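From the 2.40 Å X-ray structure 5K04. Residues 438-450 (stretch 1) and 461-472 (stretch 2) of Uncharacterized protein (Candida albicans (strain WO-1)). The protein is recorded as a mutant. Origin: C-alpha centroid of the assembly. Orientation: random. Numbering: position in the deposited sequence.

Stretch 1, residues 438-450: RMTQHETLNYYLT
Stretch 2, residues 461-472: AWVDIYRFYLTS

Phe468 is the centre of the contact, with the largest area covered by the other stretch. It lies within helix 461-472, which runs on beyond both ends of its stretch, and its CA-to-CB bond points toward the first stretch. Its chi1 of 138° lies between wells and chi2 is 71°, which places the ring against Met439 and the first turn of the helix that follows. Over one ring face lies the backbone of Met439, with Met439 C 3.2 Å from Phe468 CE1; Thr440 N follows at 3.4 Å from the same CE1. Such close backbone packing fits the register, for the CA atoms of Met439 and Phe468 are 5.5 Å apart, whereas those of His442 and Ile465 are 6.7 Å apart. Met439 has phi/psi 54/-128, after an extended Arg438 at -152/155, and the chain then turns helical (Thr440 phi/psi -60/-25; Gln441 -61/-27). The Met439 side chain (chi1 m, chi2 m, chi3 t) brings its sulfur to the ring edge: SD is 3.4 Å from Phe468 CD1 and 4.7 Å from the ring centroid. Its CE reaches Thr471 CG2 at 4.1 Å, at the margin of the contact.

The helix axes approach to 9.5 Å, and their N-to-C directions differ by 116° (signed crossing angle -116°), so the helices cross steeply and the first stretch moves back along the second: Met439 meets Phe468, His442 meets Ile465, and Leu449 meets Trp462. His442, its CA-to-CB bond directed toward the second stretch (chi1 m, chi2 -57°), places CB 3.9 Å from Phe468 CD2. The two rings are oblique, with centroids 5.9 Å apart and planes at 51°. Ile465 (chi1 m, chi2 t) covers one imidazole face, its CG1 3.9 Å from the ring centroid and 16° off the normal, a CH-pi contact.

Helix 440-445 is short, and several of its backbone hydrogen bonds are weak. Asn446 (phi/psi -30/-51) leaves helical geometry, and a 3-10 segment that begins at Tyr447 and includes Leu449 brings Leu449 round toward the second helix. Leu449 (chi1 m, chi2 t) extends the apolar surface: its CB lies 3.5 Å from Trp462 CZ2, and its CD1 4.0 Å from Ile465 CD1. The indole, with chi1 -79° and chi2 109°, starts from a sideways CA-to-CB bond but ends nearer the first stretch.

The polar edge centres on Tyr469 and Glu443. The CA-to-CB bond of Tyr469 (chi1 m, chi2 -75°) also points sideways, but its phenol end comes nearer the first stretch. Glu443, chi1 t and chi2 p, supplies the acceptor: Tyr469 OH donates to Glu443 OE1 at 2.7 Å, the single hydrogen bond across the contact, with the carboxylate oxygen near the plane of the phenol ring. Asn446 ND2 lies 3.9 Å from Tyr469 OH. Asn446 OD1 is buried by the contact without a partner and is modelled too close to the Trp462 ring edge to support any claim of attraction. Together the stretches bury 606 Å².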

# COMPACT_ATOMS: atom_id res chain seq x y z
N ARG A 438 -4.54 -4.14 9.52
CA ARG A 438 -5.69 -3.28 9.45
C ARG A 438 -5.39 -2.14 8.49
O ARG A 438 -4.23 -1.80 8.25
CB ARG A 438 -6.09 -2.74 10.84
CG ARG A 438 -5.14 -1.71 11.39
CD ARG A 438 -5.62 -1.16 12.73
NE ARG A 438 -6.93 -0.51 12.63
CZ ARG A 438 -7.11 0.77 12.33
NH1 ARG A 438 -6.08 1.57 12.10
NH2 ARG A 438 -8.35 1.26 12.25
N MET A 439 -6.46 -1.58 7.92
CA MET A 439 -6.38 -0.39 7.07
C MET A 439 -5.37 -0.63 5.94
O MET A 439 -5.47 -1.64 5.23
CB MET A 439 -6.12 0.82 7.98
CG MET A 439 -7.44 1.27 8.74
SD MET A 439 -8.73 1.65 7.54
CE MET A 439 -10.16 1.55 8.56
N THR A 440 -4.40 0.27 5.73
CA THR A 440 -3.58 0.23 4.54
C THR A 440 -2.80 -1.09 4.40
O THR A 440 -2.48 -1.51 3.27
CB THR A 440 -2.63 1.43 4.55
OG1 THR A 440 -3.42 2.62 4.62
CG2 THR A 440 -1.73 1.45 3.29
N GLN A 441 -2.54 -1.78 5.50
CA GLN A 441 -1.87 -3.08 5.40
C GLN A 441 -2.69 -4.09 4.60
O GLN A 441 -2.12 -4.99 3.99
CB GLN A 441 -1.58 -3.62 6.80
CG GLN A 441 -0.70 -2.70 7.64
CD GLN A 441 -0.33 -3.34 8.96
OE1 GLN A 441 -1.20 -3.70 9.75
NE2 GLN A 441 0.97 -3.53 9.19
N HIS A 442 -4.03 -3.95 4.57
CA HIS A 442 -4.82 -4.81 3.69
C HIS A 442 -4.46 -4.59 2.23
O HIS A 442 -4.40 -5.54 1.45
CB HIS A 442 -6.32 -4.58 3.89
CG HIS A 442 -6.84 -5.02 5.23
ND1 HIS A 442 -6.70 -6.30 5.70
CD2 HIS A 442 -7.52 -4.34 6.18
CE1 HIS A 442 -7.27 -6.40 6.89
NE2 HIS A 442 -7.78 -5.22 7.20
N GLU A 443 -4.19 -3.34 1.85
CA GLU A 443 -3.84 -3.07 0.46
C GLU A 443 -2.51 -3.72 0.09
O GLU A 443 -2.33 -4.16 -1.06
CB GLU A 443 -3.83 -1.56 0.19
CG GLU A 443 -3.03 -1.13 -1.03
CD GLU A 443 -3.72 -1.43 -2.35
OE1 GLU A 443 -4.94 -1.71 -2.35
OE2 GLU A 443 -3.03 -1.38 -3.39
N THR A 444 -1.60 -3.87 1.06
CA THR A 444 -0.28 -4.41 0.76
C THR A 444 -0.14 -5.90 1.07
O THR A 444 0.76 -6.54 0.51
CB THR A 444 0.82 -3.62 1.51
OG1 THR A 444 0.62 -3.67 2.93
CG2 THR A 444 0.81 -2.16 1.07
N LEU A 445 -1.02 -6.48 1.91
CA LEU A 445 -0.85 -7.85 2.42
C LEU A 445 -2.01 -8.80 2.10
O LEU A 445 -1.88 -10.01 2.34
CB LEU A 445 -0.65 -7.81 3.95
CG LEU A 445 0.64 -7.05 4.33
CD1 LEU A 445 0.77 -6.89 5.84
CD2 LEU A 445 1.88 -7.75 3.72
N ASN A 446 -3.13 -8.27 1.65
CA ASN A 446 -4.31 -8.95 1.12
C ASN A 446 -4.04 -10.28 0.44
O ASN A 446 -4.72 -11.28 0.66
CB ASN A 446 -4.90 -7.99 0.10
CG ASN A 446 -6.27 -8.25 -0.20
OD1 ASN A 446 -6.75 -9.36 -0.03
ND2 ASN A 446 -6.96 -7.23 -0.70
N TYR A 447 -3.08 -10.23 -0.49
CA TYR A 447 -2.82 -11.33 -1.40
C TYR A 447 -2.39 -12.60 -0.65
O TYR A 447 -2.48 -13.69 -1.23
CB TYR A 447 -1.75 -10.91 -2.39
CG TYR A 447 -0.34 -10.87 -1.80
CD1 TYR A 447 0.47 -12.02 -1.81
CD2 TYR A 447 0.20 -9.69 -1.28
CE1 TYR A 447 1.78 -12.00 -1.27
CE2 TYR A 447 1.52 -9.66 -0.74
CZ TYR A 447 2.29 -10.82 -0.74
OH TYR A 447 3.57 -10.80 -0.23
N TYR A 448 -1.94 -12.47 0.60
CA TYR A 448 -1.68 -13.64 1.44
C TYR A 448 -2.94 -14.46 1.66
O TYR A 448 -2.84 -15.64 2.01
CB TYR A 448 -1.09 -13.22 2.80
CG TYR A 448 0.40 -12.97 2.80
CD1 TYR A 448 1.32 -14.02 2.85
CD2 TYR A 448 0.89 -11.67 2.74
CE1 TYR A 448 2.70 -13.79 2.83
CE2 TYR A 448 2.25 -11.42 2.71
CZ TYR A 448 3.16 -12.48 2.77
OH TYR A 448 4.50 -12.22 2.75
N LEU A 449 -4.12 -13.87 1.46
CA LEU A 449 -5.40 -14.56 1.61
C LEU A 449 -5.92 -15.14 0.30
O LEU A 449 -7.05 -15.64 0.26
CB LEU A 449 -6.42 -13.60 2.21
CG LEU A 449 -6.04 -12.94 3.54
CD1 LEU A 449 -6.95 -11.75 3.83
CD2 LEU A 449 -6.11 -13.96 4.70
N THR A 450 -5.11 -15.09 -0.76
CA THR A 450 -5.53 -15.51 -2.10
C THR A 450 -6.24 -16.87 -2.09
O THR A 450 -7.30 -17.03 -2.71
CB THR A 450 -4.30 -15.53 -3.01
OG1 THR A 450 -3.76 -14.20 -3.14
CG2 THR A 450 -4.64 -16.11 -4.39
N ALA A 461 -15.22 -11.21 6.44
CA ALA A 461 -13.90 -10.59 6.60
C ALA A 461 -13.51 -9.81 5.35
O ALA A 461 -12.96 -8.70 5.44
CB ALA A 461 -12.86 -11.66 6.92
N TRP A 462 -13.79 -10.36 4.17
CA TRP A 462 -13.50 -9.65 2.92
C TRP A 462 -14.30 -8.36 2.79
O TRP A 462 -13.79 -7.34 2.33
CB TRP A 462 -13.76 -10.55 1.73
CG TRP A 462 -12.66 -11.53 1.49
CD1 TRP A 462 -12.70 -12.88 1.70
CD2 TRP A 462 -11.35 -11.23 1.01
NE1 TRP A 462 -11.49 -13.44 1.37
CE2 TRP A 462 -10.64 -12.45 0.94
CE3 TRP A 462 -10.71 -10.06 0.62
CZ2 TRP A 462 -9.33 -12.53 0.50
CZ3 TRP A 462 -9.38 -10.14 0.18
CH2 TRP A 462 -8.71 -11.36 0.12
N VAL A 463 -15.59 -8.40 3.16
CA VAL A 463 -16.40 -7.19 3.15
C VAL A 463 -15.80 -6.16 4.08
O VAL A 463 -15.78 -4.95 3.78
CB VAL A 463 -17.86 -7.53 3.53
CG1 VAL A 463 -18.67 -6.28 3.77
CG2 VAL A 463 -18.51 -8.40 2.47
N ASP A 464 -15.26 -6.62 5.21
CA ASP A 464 -14.60 -5.72 6.15
C ASP A 464 -13.37 -5.08 5.52
O ASP A 464 -13.11 -3.88 5.70
CB ASP A 464 -14.22 -6.49 7.41
CG ASP A 464 -13.87 -5.59 8.56
OD1 ASP A 464 -14.77 -4.86 9.04
OD2 ASP A 464 -12.69 -5.61 8.99
N ILE A 465 -12.61 -5.86 4.75
CA ILE A 465 -11.49 -5.33 3.98
C ILE A 465 -11.98 -4.30 2.97
O ILE A 465 -11.36 -3.23 2.81
CB ILE A 465 -10.72 -6.49 3.32
CG1 ILE A 465 -10.06 -7.35 4.39
CG2 ILE A 465 -9.67 -5.97 2.37
CD1 ILE A 465 -9.28 -8.51 3.86
N TYR A 466 -13.10 -4.58 2.29
CA TYR A 466 -13.65 -3.61 1.35
C TYR A 466 -14.08 -2.32 2.04
O TYR A 466 -13.95 -1.23 1.46
CB TYR A 466 -14.84 -4.19 0.58
CG TYR A 466 -15.33 -3.20 -0.44
CD1 TYR A 466 -14.67 -3.03 -1.65
CD2 TYR A 466 -16.43 -2.38 -0.18
CE1 TYR A 466 -15.08 -2.08 -2.60
CE2 TYR A 466 -16.86 -1.43 -1.12
CZ TYR A 466 -16.18 -1.28 -2.32
OH TYR A 466 -16.60 -0.33 -3.24
N ARG A 467 -14.58 -2.40 3.28
CA ARG A 467 -14.95 -1.18 4.01
C ARG A 467 -13.74 -0.33 4.35
O ARG A 467 -13.86 0.90 4.45
CB ARG A 467 -15.74 -1.53 5.27
CG ARG A 467 -17.15 -2.06 4.96
CD ARG A 467 -17.96 -2.33 6.22
NE ARG A 467 -19.27 -2.88 5.89
CZ ARG A 467 -19.67 -4.11 6.22
NH1 ARG A 467 -18.85 -4.90 6.90
NH2 ARG A 467 -20.88 -4.54 5.87
N PHE A 468 -12.56 -0.94 4.52
CA PHE A 468 -11.33 -0.17 4.63
C PHE A 468 -11.11 0.66 3.37
O PHE A 468 -10.81 1.85 3.44
CB PHE A 468 -10.13 -1.10 4.89
CG PHE A 468 -8.90 -0.71 4.10
CD1 PHE A 468 -8.17 0.43 4.43
CD2 PHE A 468 -8.48 -1.47 3.02
CE1 PHE A 468 -7.07 0.81 3.69
CE2 PHE A 468 -7.36 -1.10 2.28
CZ PHE A 468 -6.66 0.04 2.61
N TYR A 469 -11.29 0.02 2.20
CA TYR A 469 -11.17 0.73 0.93
C TYR A 469 -12.15 1.90 0.83
O TYR A 469 -11.79 2.99 0.37
CB TYR A 469 -11.37 -0.26 -0.23
CG TYR A 469 -10.15 -1.13 -0.50
CD1 TYR A 469 -9.03 -0.60 -1.12
CD2 TYR A 469 -10.11 -2.47 -0.12
CE1 TYR A 469 -7.91 -1.36 -1.38
CE2 TYR A 469 -8.97 -3.26 -0.38
CZ TYR A 469 -7.87 -2.68 -1.01
OH TYR A 469 -6.72 -3.38 -1.28
N LEU A 470 -13.39 1.70 1.28
CA LEU A 470 -14.37 2.79 1.29
C LEU A 470 -13.92 3.92 2.22
O LEU A 470 -14.08 5.10 1.89
CB LEU A 470 -15.72 2.26 1.75
CG LEU A 470 -16.58 1.45 0.80
CD1 LEU A 470 -17.86 0.99 1.51
CD2 LEU A 470 -16.92 2.31 -0.40
N THR A 471 -13.37 3.55 3.38
CA THR A 471 -12.92 4.53 4.37
C THR A 471 -11.69 5.31 3.89
O THR A 471 -11.62 6.54 4.02
CB THR A 471 -12.63 3.79 5.68
OG1 THR A 471 -13.86 3.28 6.20
CG2 THR A 471 -11.95 4.69 6.71
N SER A 472 -10.72 4.60 3.32
CA SER A 472 -9.50 5.24 2.82
C SER A 472 -9.80 6.20 1.68
O SER A 472 -9.26 7.32 1.64
CB SER A 472 -8.51 4.16 2.38
OG SER A 472 -7.35 4.75 1.82